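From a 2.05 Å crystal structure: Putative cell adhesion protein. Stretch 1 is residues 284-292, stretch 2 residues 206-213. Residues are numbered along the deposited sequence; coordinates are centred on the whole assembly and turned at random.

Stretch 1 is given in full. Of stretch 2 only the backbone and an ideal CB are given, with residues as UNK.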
# COMPACT_ATOMS: atom_id res chain seq x y z
N VAL A 284 -1.54 -0.25 -3.44
CA VAL A 284 -2.14 1.03 -3.10
C VAL A 284 -1.44 1.51 -1.85
O VAL A 284 -0.80 0.71 -1.14
CB VAL A 284 -3.70 0.91 -2.84
CG1 VAL A 284 -4.45 0.47 -4.06
CG2 VAL A 284 -4.00 -0.04 -1.69
N TYR A 285 -1.55 2.80 -1.55
CA TYR A 285 -1.05 3.33 -0.27
C TYR A 285 -2.18 3.27 0.77
O TYR A 285 -3.36 2.96 0.45
CB TYR A 285 -0.50 4.77 -0.42
CG TYR A 285 0.80 4.94 -1.22
CD1 TYR A 285 1.84 4.03 -1.12
CD2 TYR A 285 0.98 6.05 -2.04
CE1 TYR A 285 3.01 4.19 -1.81
CE2 TYR A 285 2.20 6.22 -2.75
CZ TYR A 285 3.18 5.30 -2.64
OH TYR A 285 4.36 5.38 -3.34
N GLU A 286 -1.85 3.64 2.00
CA GLU A 286 -2.84 3.63 3.07
C GLU A 286 -3.96 4.60 2.78
O GLU A 286 -3.75 5.69 2.24
CB GLU A 286 -2.23 3.98 4.44
CG GLU A 286 -1.17 3.00 4.91
CD GLU A 286 -0.86 3.11 6.40
OE1 GLU A 286 -0.77 4.25 6.90
OE2 GLU A 286 -0.64 2.04 7.05
N ASN A 287 -5.15 4.16 3.13
CA ASN A 287 -6.34 4.97 3.16
C ASN A 287 -7.32 4.42 4.21
O ASN A 287 -7.90 3.34 4.04
CB ASN A 287 -7.01 5.01 1.80
CG ASN A 287 -8.21 5.95 1.77
OD1 ASN A 287 -8.50 6.59 2.77
ND2 ASN A 287 -8.94 5.98 0.65
N THR A 288 -7.42 5.12 5.31
CA THR A 288 -8.38 4.82 6.37
C THR A 288 -9.35 5.95 6.52
O THR A 288 -10.45 5.76 7.01
CB THR A 288 -7.70 4.57 7.74
OG1 THR A 288 -7.12 5.77 8.23
CG2 THR A 288 -6.63 3.48 7.57
N LYS A 289 -8.96 7.15 6.10
CA LYS A 289 -9.85 8.31 6.28
C LYS A 289 -10.82 8.57 5.13
O LYS A 289 -11.90 9.08 5.36
CB LYS A 289 -9.05 9.56 6.64
CG LYS A 289 -8.41 9.40 8.03
CD LYS A 289 -7.42 10.49 8.32
CE LYS A 289 -6.67 10.27 9.66
NZ LYS A 289 -6.04 11.58 10.08
N GLY A 290 -10.45 8.24 3.90
CA GLY A 290 -11.36 8.40 2.75
C GLY A 290 -11.95 9.80 2.63
O GLY A 290 -13.12 9.94 2.34
N GLU A 291 -11.15 10.83 2.84
CA GLU A 291 -11.70 12.20 2.85
C GLU A 291 -12.28 12.63 1.51
O GLU A 291 -11.74 12.29 0.45
CB GLU A 291 -10.68 13.24 3.31
CG GLU A 291 -10.06 13.00 4.65
CD GLU A 291 -8.72 12.26 4.51
OE1 GLU A 291 -8.63 11.31 3.71
OE2 GLU A 291 -7.74 12.67 5.16
N VAL A 292 -13.40 13.35 1.58
CA VAL A 292 -13.93 14.08 0.42
C VAL A 292 -13.85 15.58 0.71
O VAL A 292 -13.64 16.03 1.85
CB VAL A 292 -15.35 13.63 0.03
CG1 VAL A 292 -15.35 12.12 -0.35
CG2 VAL A 292 -16.37 13.99 1.18
N UNK A 206 -10.84 2.05 -7.08
CA UNK A 206 -11.18 3.50 -7.11
C UNK A 206 -10.81 4.11 -5.76
O UNK A 206 -10.79 3.42 -4.76
CB UNK A 206 -12.66 3.72 -7.41
N UNK A 207 -10.54 5.41 -5.72
CA UNK A 207 -10.11 6.07 -4.49
C UNK A 207 -8.93 5.42 -3.79
O UNK A 207 -8.91 5.32 -2.57
CB UNK A 207 -11.29 6.13 -3.51
N UNK A 208 -7.91 5.05 -4.57
CA UNK A 208 -6.61 4.64 -4.04
C UNK A 208 -5.86 5.93 -3.72
O UNK A 208 -5.71 6.78 -4.60
CB UNK A 208 -5.84 3.76 -5.02
N UNK A 209 -5.43 6.11 -2.47
CA UNK A 209 -4.56 7.25 -2.18
C UNK A 209 -3.27 7.05 -2.96
O UNK A 209 -2.63 6.00 -2.89
CB UNK A 209 -4.29 7.39 -0.68
N UNK A 210 -2.92 8.05 -3.76
CA UNK A 210 -1.76 7.94 -4.61
C UNK A 210 -0.53 8.57 -4.04
O UNK A 210 0.51 8.62 -4.70
CB UNK A 210 -2.06 8.56 -5.98
N UNK A 211 -0.65 9.08 -2.82
CA UNK A 211 0.47 9.67 -2.07
C UNK A 211 0.51 9.09 -0.66
O UNK A 211 -0.52 8.68 -0.10
CB UNK A 211 0.35 11.19 -2.02
N UNK A 212 1.71 9.07 -0.09
CA UNK A 212 2.00 8.53 1.26
C UNK A 212 3.26 9.17 1.83
O UNK A 212 4.13 9.63 1.09
CB UNK A 212 2.16 7.01 1.21
N UNK A 213 3.37 9.21 3.14
CA UNK A 213 4.68 9.48 3.78
C UNK A 213 5.61 8.26 3.52
O UNK A 213 5.13 7.14 3.35
CB UNK A 213 4.52 9.73 5.28

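At position 206 the ideal CB has nothing of stretch 1 within 5.5 Å, so this contact sets no rule and almost any side chain would be compatible with it. The deposited residue is Ala206, which takes no part.

Position 207 has a backbone near phi 52°, psi 44°, a left-handed conformation that glycine, asparagine or aspartate would adopt readily and other residues less often. Its CA-to-CB bond points toward stretch 1, yet the ideal CB stays 4.8 Å from ND2 of Asn287, leaving space for a small or polar group. What stretch 1 asks for here is a backbone acceptor: Asn287 ND2 donates to the carbonyl O of residue 207 at 3.3 Å, a bond available to any side chain. The residue is Ser207, whose OG is hydrogen-bonded elsewhere in the structure.

At position 208 the CB points sideways, and its ideal place lies 3.7 Å from CG1 of Val284. A small apolar group can meet that methyl without needing to reach further. Ala208 does so, its CB 3.8 Å from Val284 CG1.

Position 209 is the most demanding. Its CB points toward stretch 1, with the ideal atom 3.4 Å from Glu286 O and 4.4 Å from Asn287 CB. Beyond lies the carboxylate of Glu291, too distant for a short side chain. A long donor is the natural answer, and lysine or arginine would both be considered. It is Lys209, with chi1 at m and the remaining three angles at t, so the chain runs out extended. Its CD passes 3.4 Å from Glu286 O and its CE 3.5 Å from Asn287 OD1, before NZ forms a salt bridge with Glu291 OE1 at 2.7 Å. Asn287 OD1 is itself engaged by Gly290 N at 2.8 Å, which ties the loop together beside the lysine. At the backbone, a water accepts from Lys209 N at 3.0 Å and donates to Tyr285 O at 2.7 Å, linking the two stretches.

At position 210 a CB would point away and find nothing of stretch 1 within 5.5 Å; phi -98°, psi 4° does not require glycine, and this contact would tolerate many side chains. Gly210 is nevertheless the residue, and its carbonyl O lies at the edge of the Tyr285 ring, 3.5 Å from CE2.

Position 211 also turns its CB away, 5.2 Å from Tyr285 CD2, and with its extended backbone a beta-branched residue would suit. The residue is Val211, whose carbonyl O accepts from a water, at 2.8 Å, that also donates to Glu286 O at 2.9 Å.

Position 212 points toward stretch 1, its ideal CB just 3.5 Å from Tyr285 CG, over the ring face. Alanine, serine or another small residue could offer a C-H there. Ser212 does: its CB sits 3.7 Å from the Tyr285 ring centroid in a CH-pi contact. Its OG donates to the carbonyl O of residue 213 at 2.7 Å and accepts from a water, at 2.8 Å, that itself accepts from Glu286 N at 3.0 Å.

Position 213 is out of reach and unconstrained here; it is Ser213.

Stretch 2 206-213: ASAKGVSS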
# COMPACT_ATOMS: atom_id res chain seq x y z
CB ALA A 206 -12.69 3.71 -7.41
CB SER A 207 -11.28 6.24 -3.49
OG SER A 207 -12.31 7.00 -4.09
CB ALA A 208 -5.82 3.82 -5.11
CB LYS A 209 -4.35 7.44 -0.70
CG LYS A 209 -5.54 8.10 -0.04
CD LYS A 209 -5.30 8.61 1.34
CE LYS A 209 -6.53 9.37 1.87
NZ LYS A 209 -6.39 9.84 3.26
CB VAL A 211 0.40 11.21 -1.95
CG1 VAL A 211 0.61 11.92 -3.28
CG2 VAL A 211 -0.94 11.65 -1.27
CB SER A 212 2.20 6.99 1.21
OG SER A 212 2.63 6.43 2.47
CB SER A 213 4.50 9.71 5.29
OG SER A 213 3.81 10.91 5.51
O HOH W 1 -5.50 3.48 -1.07
O HOH W 2 -1.71 7.75 2.22
O HOH W 3 1.06 4.07 2.39
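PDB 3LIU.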